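Protein (CD58) (Homo sapiens, PDB 1CCZ) binds CD2 through its N-terminal immunoglobulin V-set domain, probably acting as an adhesion ligand between immune cells. Local coordinates at residues A[26-31]-A[75-80]; A[14-19]-A[59-64]; A[2-7]-A[89-94]. All blocks are in the same frame, centred on the assembly; numbering follows the deposited sequence.

All three contacts lie in the N-terminal immunoglobulin domain, a sandwich of two beta sheets. Contacts 1 and 3 belong to the six-stranded mixed sheet, where strands 73-78 and 86-93 are neighbours; contact 2 belongs to the three-stranded sheet packed against it. Their centres are about 11 Å (1 and 2), 14 Å (2 and 3) and 16 Å (1 and 3) apart. Along the chain the segments run 2-7, 14-19, 26-31, 59-64, 75-80, 89-94, so contact 3 spans the others while contacts 1 and 2 interleave. Phe15 of contact 2 touches both other contacts, Trp28 and Tyr75 of contact 1 and Ile5 and Leu90 of contact 3, which joins the sheets through one core.

Contact 1: A[26-31]-A[75-80]; sequences VLWKKQ and YEMESP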
loop_
_atom_site.group_PDB
_atom_site.type_symbol
_atom_site.label_atom_id
_atom_site.label_comp_id
_atom_site.label_asym_id
_atom_site.label_seq_id
_atom_site.Cartn_x
_atom_site.Cartn_y
_atom_site.Cartn_z
ATOM N N VAL A 26 -15.647 -22.371 -5.498
ATOM C CA VAL A 26 -15.243 -21.226 -4.692
ATOM C C VAL A 26 -15.849 -19.976 -5.279
ATOM O O VAL A 26 -15.993 -19.863 -6.488
ATOM C CB VAL A 26 -13.685 -21.073 -4.620
ATOM C CG1 VAL A 26 -13.113 -20.819 -5.971
ATOM C CG2 VAL A 26 -13.327 -19.919 -3.734
ATOM N N LEU A 27 -16.236 -19.046 -4.421
ATOM C CA LEU A 27 -16.817 -17.792 -4.874
ATOM C C LEU A 27 -16.127 -16.620 -4.141
ATOM O O LEU A 27 -15.926 -16.670 -2.915
ATOM C CB LEU A 27 -18.319 -17.767 -4.578
ATOM C CG LEU A 27 -19.081 -16.483 -4.911
ATOM C CD1 LEU A 27 -19.004 -16.199 -6.401
ATOM C CD2 LEU A 27 -20.527 -16.630 -4.497
ATOM N N TRP A 28 -15.749 -15.587 -4.901
ATOM C CA TRP A 28 -15.109 -14.409 -4.338
ATOM C C TRP A 28 -16.017 -13.229 -4.570
ATOM O O TRP A 28 -16.550 -13.037 -5.686
ATOM C CB TRP A 28 -13.770 -14.138 -5.008
ATOM C CG TRP A 28 -12.679 -14.952 -4.435
ATOM C CD1 TRP A 28 -12.219 -16.149 -4.903
ATOM C CD2 TRP A 28 -11.868 -14.624 -3.294
ATOM N NE1 TRP A 28 -11.171 -16.585 -4.129
ATOM C CE2 TRP A 28 -10.934 -15.670 -3.135
ATOM C CE3 TRP A 28 -11.842 -13.547 -2.395
ATOM C CZ2 TRP A 28 -9.977 -15.675 -2.112
ATOM C CZ3 TRP A 28 -10.891 -13.554 -1.375
ATOM C CH2 TRP A 28 -9.972 -14.611 -1.244
ATOM N N LYS A 29 -16.206 -12.446 -3.507
ATOM C CA LYS A 29 -17.043 -11.263 -3.577
ATOM C C LYS A 29 -16.264 -10.048 -3.100
ATOM O O LYS A 29 -15.378 -10.166 -2.253
ATOM C CB LYS A 29 -18.285 -11.433 -2.704
ATOM C CG LYS A 29 -19.343 -12.356 -3.282
ATOM C CD LYS A 29 -20.406 -12.659 -2.238
ATOM C CE LYS A 29 -21.610 -13.381 -2.843
ATOM N NZ LYS A 29 -22.620 -13.745 -1.800
ATOM N N LYS A 30 -16.599 -8.899 -3.679
ATOM C CA LYS A 30 -16.009 -7.606 -3.331
ATOM C C LYS A 30 -17.220 -6.915 -2.730
ATOM O O LYS A 30 -18.101 -6.439 -3.452
ATOM C CB LYS A 30 -15.553 -6.871 -4.584
ATOM C CG LYS A 30 -15.047 -5.451 -4.354
ATOM C CD LYS A 30 -14.748 -4.797 -5.696
ATOM C CE LYS A 30 -13.854 -3.584 -5.560
ATOM N NZ LYS A 30 -14.666 -2.403 -5.189
ATOM N N GLN A 31 -17.264 -6.885 -1.404
ATOM C CA GLN A 31 -18.405 -6.320 -0.716
ATOM C C GLN A 31 -19.467 -7.401 -0.915
ATOM O O GLN A 31 -19.291 -8.540 -0.481
ATOM C CB GLN A 31 -18.860 -5.007 -1.373
ATOM C CG GLN A 31 -18.184 -3.747 -0.833
ATOM C CD GLN A 31 -18.246 -3.635 0.689
ATOM O OE1 GLN A 31 -18.051 -4.623 1.412
ATOM N NE2 GLN A 31 -18.516 -2.426 1.184
ATOM N N TYR A 75 -12.990 -8.000 0.533
ATOM C CA TYR A 75 -13.285 -9.129 -0.337
ATOM C C TYR A 75 -13.497 -10.323 0.569
ATOM O O TYR A 75 -12.824 -10.470 1.600
ATOM C CB TYR A 75 -12.123 -9.419 -1.287
ATOM C CG TYR A 75 -11.901 -8.368 -2.348
ATOM C CD1 TYR A 75 -11.388 -7.101 -2.015
ATOM C CD2 TYR A 75 -12.190 -8.633 -3.690
ATOM C CE1 TYR A 75 -11.164 -6.124 -2.997
ATOM C CE2 TYR A 75 -11.971 -7.666 -4.678
ATOM C CZ TYR A 75 -11.456 -6.416 -4.319
ATOM O OH TYR A 75 -11.214 -5.477 -5.289
ATOM N N GLU A 76 -14.440 -11.175 0.178
ATOM C CA GLU A 76 -14.758 -12.363 0.958
ATOM C C GLU A 76 -14.781 -13.609 0.063
ATOM O O GLU A 76 -15.279 -13.578 -1.063
ATOM C CB GLU A 76 -16.119 -12.170 1.646
ATOM C CG GLU A 76 -16.343 -10.766 2.206
ATOM C CD GLU A 76 -16.953 -9.794 1.189
ATOM O OE1 GLU A 76 -17.670 -10.257 0.277
ATOM O OE2 GLU A 76 -16.720 -8.561 1.296
ATOM N N MET A 77 -14.219 -14.693 0.573
ATOM C CA MET A 77 -14.178 -15.954 -0.146
ATOM C C MET A 77 -15.115 -16.945 0.503
ATOM O O MET A 77 -15.137 -17.055 1.725
ATOM C CB MET A 77 -12.773 -16.544 -0.095
ATOM C CG MET A 77 -12.576 -17.746 -1.000
ATOM S SD MET A 77 -11.985 -19.209 -0.117
ATOM C CE MET A 77 -13.535 -19.740 0.605
ATOM N N GLU A 78 -15.901 -17.658 -0.288
ATOM C CA GLU A 78 -16.750 -18.678 0.301
ATOM C C GLU A 78 -16.659 -19.932 -0.519
ATOM O O GLU A 78 -16.501 -19.874 -1.748
ATOM C CB GLU A 78 -18.200 -18.236 0.409
ATOM C CG GLU A 78 -18.751 -17.549 -0.774
ATOM C CD GLU A 78 -20.221 -17.267 -0.583
ATOM O OE1 GLU A 78 -20.986 -18.246 -0.501
ATOM O OE2 GLU A 78 -20.620 -16.083 -0.504
ATOM N N SER A 79 -16.731 -21.062 0.178
ATOM C CA SER A 79 -16.664 -22.383 -0.435
ATOM C C SER A 79 -17.620 -23.258 0.373
ATOM O O SER A 79 -17.682 -23.124 1.592
ATOM C CB SER A 79 -15.246 -22.922 -0.345
ATOM O OG SER A 79 -15.082 -24.008 -1.234
ATOM N N PRO A 80 -18.367 -24.172 -0.287
ATOM C CA PRO A 80 -19.322 -25.035 0.421
ATOM C C PRO A 80 -18.829 -25.780 1.654
ATOM O O PRO A 80 -19.525 -25.800 2.669
ATOM C CB PRO A 80 -19.823 -25.985 -0.663
ATOM C CG PRO A 80 -19.631 -25.225 -1.934
ATOM C CD PRO A 80 -18.352 -24.463 -1.730
#
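Lys30 lies alongside Tyr75 where two antiparallel strands, C and F of an immunoglobulin V-set domain, run side by side. Leu27 with Glu78 and Lys29 with Glu76 are the hydrogen-bonded pairs, each closed by two N-H...O=C bonds. In Lys30, CG is anti to the backbone N (chi1 174°), and the chain points the same way as the tyrosine. CB sits over one face of the ring, 3.7 Å from Tyr75 CE2. CG makes a CH-pi contact with the same ring, 4.0 Å from its centroid, and CD reaches the phenol end. CE touches Tyr75 OH at 3.3 Å; the bend at chi4 (-82°) then delivers NZ to the Asp73 carboxylate and the Ser70 carbonyl, while Tyr75 OH bonds to Asp71 O.

Further along the core-facing side, Met77 CB stands 3.4 Å above the centroid of the six-membered ring of Trp28, only 8° off its normal. Met77 CG lies 3.4 Å from Trp28 CE2, and the sulfur approaches obliquely as a Met-aromatic contact. Trp28 NE1 donates to Gly60 O in the turn that leads into strand 62-64. The other face, bearing Lys29, Glu76 and Glu78, is charged and, as in the CD2 family, is probably the one offered to CD2. There Glu78 CG packs against Leu27 CB at 3.8 Å, and Lys29 NZ meets Glu78 OE2 in a weak salt bridge of 3.3 Å.

Contact 2: A[14-19]-A[59-64]; sequences TFHVPS and SGSLTI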
loop_
_atom_site.group_PDB
_atom_site.type_symbol
_atom_site.label_atom_id
_atom_site.label_comp_id
_atom_site.label_asym_id
_atom_site.label_seq_id
_atom_site.Cartn_x
_atom_site.Cartn_y
_atom_site.Cartn_z
ATOM N N THR A 14 -2.296 -11.109 -4.314
ATOM C CA THR A 14 -2.889 -12.427 -4.231
ATOM C C THR A 14 -3.443 -12.600 -2.819
ATOM O O THR A 14 -2.740 -12.347 -1.841
ATOM C CB THR A 14 -1.856 -13.512 -4.513
ATOM O OG1 THR A 14 -1.479 -13.440 -5.888
ATOM C CG2 THR A 14 -2.433 -14.893 -4.214
ATOM N N PHE A 15 -4.715 -12.979 -2.720
ATOM C CA PHE A 15 -5.360 -13.216 -1.437
ATOM C C PHE A 15 -5.123 -14.704 -1.199
ATOM O O PHE A 15 -5.813 -15.551 -1.772
ATOM C CB PHE A 15 -6.858 -12.923 -1.524
ATOM C CG PHE A 15 -7.194 -11.466 -1.786
ATOM C CD1 PHE A 15 -6.331 -10.447 -1.401
ATOM C CD2 PHE A 15 -8.381 -11.118 -2.419
ATOM C CE1 PHE A 15 -6.651 -9.098 -1.645
ATOM C CE2 PHE A 15 -8.712 -9.782 -2.668
ATOM C CZ PHE A 15 -7.849 -8.770 -2.281
ATOM N N HIS A 16 -4.117 -15.013 -0.382
ATOM C CA HIS A 16 -3.758 -16.399 -0.087
ATOM C C HIS A 16 -4.714 -17.061 0.890
ATOM O O HIS A 16 -4.937 -16.572 2.003
ATOM C CB HIS A 16 -2.332 -16.469 0.451
ATOM C CG HIS A 16 -1.294 -16.068 -0.556
ATOM N ND1 HIS A 16 -0.877 -16.908 -1.566
ATOM C CD2 HIS A 16 -0.614 -14.907 -0.718
ATOM C CE1 HIS A 16 0.022 -16.283 -2.313
ATOM N NE2 HIS A 16 0.198 -15.067 -1.819
ATOM N N VAL A 17 -5.283 -18.177 0.452
ATOM C CA VAL A 17 -6.231 -18.914 1.257
ATOM C C VAL A 17 -5.628 -20.255 1.622
ATOM O O VAL A 17 -5.130 -20.969 0.751
ATOM C CB VAL A 17 -7.534 -19.160 0.482
ATOM C CG1 VAL A 17 -8.415 -20.132 1.233
ATOM C CG2 VAL A 17 -8.264 -17.857 0.278
ATOM N N PRO A 18 -5.635 -20.598 2.926
ATOM C CA PRO A 18 -5.108 -21.858 3.482
ATOM C C PRO A 18 -5.361 -23.077 2.571
ATOM O O PRO A 18 -6.505 -23.506 2.381
ATOM C CB PRO A 18 -5.845 -21.995 4.818
ATOM C CG PRO A 18 -6.570 -20.662 5.040
ATOM C CD PRO A 18 -6.146 -19.706 3.980
ATOM N N SER A 19 -4.294 -23.646 2.025
ATOM C CA SER A 19 -4.443 -24.776 1.121
ATOM C C SER A 19 -4.268 -26.154 1.754
ATOM O O SER A 19 -3.148 -26.568 2.061
ATOM C CB SER A 19 -3.468 -24.629 -0.058
ATOM O OG SER A 19 -3.398 -25.822 -0.825
ATOM N N SER A 59 -6.440 -24.113 -3.995
ATOM C CA SER A 59 -6.585 -23.411 -2.715
ATOM C C SER A 59 -7.711 -22.410 -2.721
ATOM O O SER A 59 -8.221 -22.045 -1.668
ATOM C CB SER A 59 -5.308 -22.658 -2.399
ATOM O OG SER A 59 -5.036 -21.740 -3.446
ATOM N N GLY A 60 -8.079 -21.956 -3.913
ATOM C CA GLY A 60 -9.128 -20.968 -4.031
ATOM C C GLY A 60 -8.559 -19.563 -3.946
ATOM O O GLY A 60 -9.307 -18.601 -3.949
ATOM N N SER A 61 -7.237 -19.445 -3.874
ATOM C CA SER A 61 -6.563 -18.140 -3.797
ATOM C C SER A 61 -6.862 -17.287 -5.018
ATOM O O SER A 61 -6.806 -17.768 -6.150
ATOM C CB SER A 61 -5.039 -18.321 -3.698
ATOM O OG SER A 61 -4.642 -18.722 -2.402
ATOM N N LEU A 62 -7.153 -16.010 -4.785
ATOM C CA LEU A 62 -7.462 -15.073 -5.864
ATOM C C LEU A 62 -6.328 -14.091 -6.114
ATOM O O LEU A 62 -5.785 -13.518 -5.166
ATOM C CB LEU A 62 -8.721 -14.266 -5.526
ATOM C CG LEU A 62 -9.166 -13.221 -6.551
ATOM C CD1 LEU A 62 -9.665 -13.945 -7.777
ATOM C CD2 LEU A 62 -10.257 -12.351 -5.992
ATOM N N THR A 63 -5.964 -13.909 -7.384
ATOM C CA THR A 63 -4.948 -12.939 -7.754
ATOM C C THR A 63 -5.647 -11.896 -8.620
ATOM O O THR A 63 -6.332 -12.249 -9.571
ATOM C CB THR A 63 -3.801 -13.568 -8.554
ATOM O OG1 THR A 63 -3.063 -14.448 -7.706
ATOM C CG2 THR A 63 -2.841 -12.481 -9.062
ATOM N N ILE A 64 -5.509 -10.622 -8.262
ATOM C CA ILE A 64 -6.107 -9.524 -9.020
ATOM C C ILE A 64 -4.970 -8.741 -9.694
ATOM O O ILE A 64 -4.026 -8.310 -9.029
ATOM C CB ILE A 64 -6.875 -8.560 -8.105
ATOM C CG1 ILE A 64 -7.918 -9.329 -7.306
ATOM C CG2 ILE A 64 -7.525 -7.461 -8.938
ATOM C CD1 ILE A 64 -8.676 -8.488 -6.305
HETATM O O HOH W 1 -1.514 -19.646 -3.577
#
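Segments 14-19 and 59-64 run antiparallel, with Thr14 facing Thr63 as a non-hydrogen-bonded pair and Phe15 facing Leu62 as a hydrogen-bonded one, where Phe15 N gives Leu62 O a 2.7 Å bond and the return bond is weak. Past Phe15 the ladder gives way to a side chain: Ser61 OG, anti to its own carbonyl carbon (chi1 -76°), receives Val17 N at 3.0 Å along a nearly straight line (166°). Ser59 OG in turn accepts Ser61 N at 3.2 Å, an ST turn, and also bonds Asp56. Between them Gly60 turns the chain with a positive phi.

Strands 13-15 and 62-64 are the B and E strands of the V-set sandwich, in the sheet that lies across the core from the strands around Trp28. The threonine hydroxyls of the pair meet at 2.6 Å, Thr14 OG1 to Thr63 OG1, in a hydrogen bond that either could donate. On the opposite, core-facing side the Phe15 ring brings CE2 to 3.9 Å from Ile64 CD1, and Phe15 CD2 is 4.2 Å from Leu62 CD2. Val17 also turns inward, setting CG1 3.5 Å from Ser59 O and resting on Trp28 and Met77 of the facing sheet.

Contact 3: A[2-7]-A[89-94]; sequences SQQIYG and FLYVLE
Gln3 O takes the amide of Phe89 in a 2.7 Å bond from Phe89 N. From there the two strands, side by side in parallel, exchange bonds in regular order: Ile5 N to Phe89 O, Tyr91 N to Ile5 O, Gly7 N to Tyr91 O and Leu93 N to Gly7 O. The bond from Gly7 N to Tyr91 O is almost straight, N-H...O 179°. A parallel edge strand beside the last strand of the domain is the A'-G pairing of immunoglobulin V-set domains, in an otherwise antiparallel sheet.

On one face Tyr6 and Tyr91 lie side by side and point the same way. Their planes are 18° apart, but the rings are displaced so that little of one lies over the other, centroids 5.4 Å apart, and the touch is Tyr6 CE1 to Tyr91 CD2 at 3.4 Å. Gln4 bends at chi2 (-87°), and its NE2 donates to Tyr6 OH at 3.1 Å, somewhat out of the amide plane; the same NE2 lies 3.2 Å from Tyr91 CE2. Leu93 CD1 closes on the Tyr6 ring at its edge, 4.1 Å from Tyr6 CD1.

On the other face Ile5 CG2 meets Leu90 CD1 at 4.0 Å. Both residues lean on Val13 and Phe15 of strand 13-15 in the facing sheet, while strand 73-78 flanks strand 86-93 on its other side and Glu94, just past the strand, hydrogen-bonds Gly117 and Thr118 of the second domain.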
loop_
_atom_site.group_PDB
_atom_site.type_symbol
_atom_site.label_atom_id
_atom_site.label_comp_id
_atom_site.label_asym_id
_atom_site.label_seq_id
_atom_site.Cartn_x
_atom_site.Cartn_y
_atom_site.Cartn_z
ATOM N N SER A 2 -9.530 -12.771 8.718
ATOM C CA SER A 2 -9.472 -11.377 8.259
ATOM C C SER A 2 -8.008 -11.064 7.926
ATOM O O SER A 2 -7.100 -11.513 8.626
ATOM C CB SER A 2 -9.969 -10.430 9.353
ATOM O OG SER A 2 -10.628 -9.310 8.799
ATOM N N GLN A 3 -7.764 -10.310 6.866
ATOM C CA GLN A 3 -6.390 -10.009 6.507
ATOM C C GLN A 3 -6.301 -8.662 5.843
ATOM O O GLN A 3 -7.177 -8.293 5.054
ATOM C CB GLN A 3 -5.852 -11.064 5.563
ATOM C CG GLN A 3 -4.772 -11.911 6.150
ATOM C CD GLN A 3 -3.522 -11.905 5.294
ATOM O OE1 GLN A 3 -2.534 -11.262 5.636
ATOM N NE2 GLN A 3 -3.559 -12.623 4.168
ATOM N N GLN A 4 -5.243 -7.926 6.178
ATOM C CA GLN A 4 -5.012 -6.605 5.611
ATOM C C GLN A 4 -4.022 -6.791 4.477
ATOM O O GLN A 4 -2.950 -7.369 4.679
ATOM C CB GLN A 4 -4.430 -5.676 6.666
ATOM C CG GLN A 4 -5.336 -5.484 7.856
ATOM C CD GLN A 4 -6.322 -4.356 7.639
ATOM O OE1 GLN A 4 -7.542 -4.571 7.593
ATOM N NE2 GLN A 4 -5.799 -3.137 7.504
ATOM N N ILE A 5 -4.384 -6.325 3.284
ATOM C CA ILE A 5 -3.503 -6.475 2.126
ATOM C C ILE A 5 -3.257 -5.108 1.499
ATOM O O ILE A 5 -4.177 -4.311 1.324
ATOM C CB ILE A 5 -4.117 -7.452 1.059
ATOM C CG1 ILE A 5 -4.491 -8.786 1.716
ATOM C CG2 ILE A 5 -3.113 -7.713 -0.054
ATOM C CD1 ILE A 5 -3.312 -9.700 1.960
ATOM N N TYR A 6 -2.001 -4.847 1.164
ATOM C CA TYR A 6 -1.617 -3.578 0.578
ATOM C C TYR A 6 -1.079 -3.759 -0.828
ATOM O O TYR A 6 -0.058 -4.404 -1.026
ATOM C CB TYR A 6 -0.574 -2.912 1.482
ATOM C CG TYR A 6 -1.102 -2.727 2.885
ATOM C CD1 TYR A 6 -1.981 -1.682 3.180
ATOM C CD2 TYR A 6 -0.797 -3.644 3.896
ATOM C CE1 TYR A 6 -2.556 -1.554 4.435
ATOM C CE2 TYR A 6 -1.369 -3.527 5.165
ATOM C CZ TYR A 6 -2.255 -2.482 5.429
ATOM O OH TYR A 6 -2.875 -2.378 6.668
ATOM N N GLY A 7 -1.780 -3.201 -1.806
ATOM C CA GLY A 7 -1.330 -3.339 -3.175
ATOM C C GLY A 7 -0.987 -2.002 -3.787
ATOM O O GLY A 7 -1.323 -0.956 -3.237
ATOM N N PHE A 89 -9.163 -7.238 3.494
ATOM C CA PHE A 89 -9.412 -5.844 3.136
ATOM C C PHE A 89 -8.170 -5.373 2.393
ATOM O O PHE A 89 -7.045 -5.395 2.903
ATOM C CB PHE A 89 -9.779 -4.927 4.333
ATOM C CG PHE A 89 -10.543 -5.668 5.425
ATOM C CD1 PHE A 89 -9.969 -6.761 6.055
ATOM C CD2 PHE A 89 -11.872 -5.372 5.717
ATOM C CE1 PHE A 89 -10.700 -7.541 6.928
ATOM C CE2 PHE A 89 -12.605 -6.147 6.588
ATOM C CZ PHE A 89 -12.021 -7.235 7.191
ATOM N N LEU A 90 -8.403 -5.027 1.137
ATOM C CA LEU A 90 -7.360 -4.595 0.240
ATOM C C LEU A 90 -7.321 -3.079 0.134
ATOM O O LEU A 90 -8.348 -2.434 -0.092
ATOM C CB LEU A 90 -7.603 -5.201 -1.151
ATOM C CG LEU A 90 -6.784 -4.629 -2.317
ATOM C CD1 LEU A 90 -5.339 -5.087 -2.176
ATOM C CD2 LEU A 90 -7.372 -5.072 -3.661
ATOM N N TYR A 91 -6.128 -2.517 0.318
ATOM C CA TYR A 91 -5.933 -1.082 0.164
ATOM C C TYR A 91 -5.037 -0.957 -1.063
ATOM O O TYR A 91 -4.096 -1.741 -1.232
ATOM C CB TYR A 91 -5.247 -0.498 1.393
ATOM C CG TYR A 91 -6.043 -0.719 2.646
ATOM C CD1 TYR A 91 -7.109 0.123 2.966
ATOM C CD2 TYR A 91 -5.787 -1.816 3.478
ATOM C CE1 TYR A 91 -7.922 -0.124 4.083
ATOM C CE2 TYR A 91 -6.593 -2.079 4.604
ATOM C CZ TYR A 91 -7.666 -1.227 4.898
ATOM O OH TYR A 91 -8.510 -1.488 5.973
ATOM N N VAL A 92 -5.352 -0.005 -1.937
ATOM C CA VAL A 92 -4.567 0.217 -3.153
ATOM C C VAL A 92 -3.853 1.564 -3.018
ATOM O O VAL A 92 -4.483 2.629 -2.978
ATOM C CB VAL A 92 -5.460 0.231 -4.398
ATOM C CG1 VAL A 92 -4.625 0.544 -5.622
ATOM C CG2 VAL A 92 -6.168 -1.128 -4.540
ATOM N N LEU A 93 -2.530 1.504 -2.950
ATOM C CA LEU A 93 -1.745 2.700 -2.751
ATOM C C LEU A 93 -0.887 3.089 -3.922
ATOM O O LEU A 93 -0.388 2.257 -4.680
ATOM C CB LEU A 93 -0.838 2.524 -1.524
ATOM C CG LEU A 93 -1.509 2.432 -0.153
ATOM C CD1 LEU A 93 -1.893 1.011 0.113
ATOM C CD2 LEU A 93 -0.562 2.889 0.911
ATOM N N GLU A 94 -0.716 4.385 -4.063
ATOM C CA GLU A 94 0.150 4.906 -5.085
ATOM C C GLU A 94 1.532 5.034 -4.371
ATOM O O GLU A 94 1.608 5.357 -3.179
ATOM C CB GLU A 94 -0.456 6.223 -5.550
ATOM C CG GLU A 94 0.476 7.338 -5.848
ATOM C CD GLU A 94 -0.305 8.615 -6.093
ATOM O OE1 GLU A 94 -1.495 8.479 -6.480
ATOM O OE2 GLU A 94 0.244 9.729 -5.891
#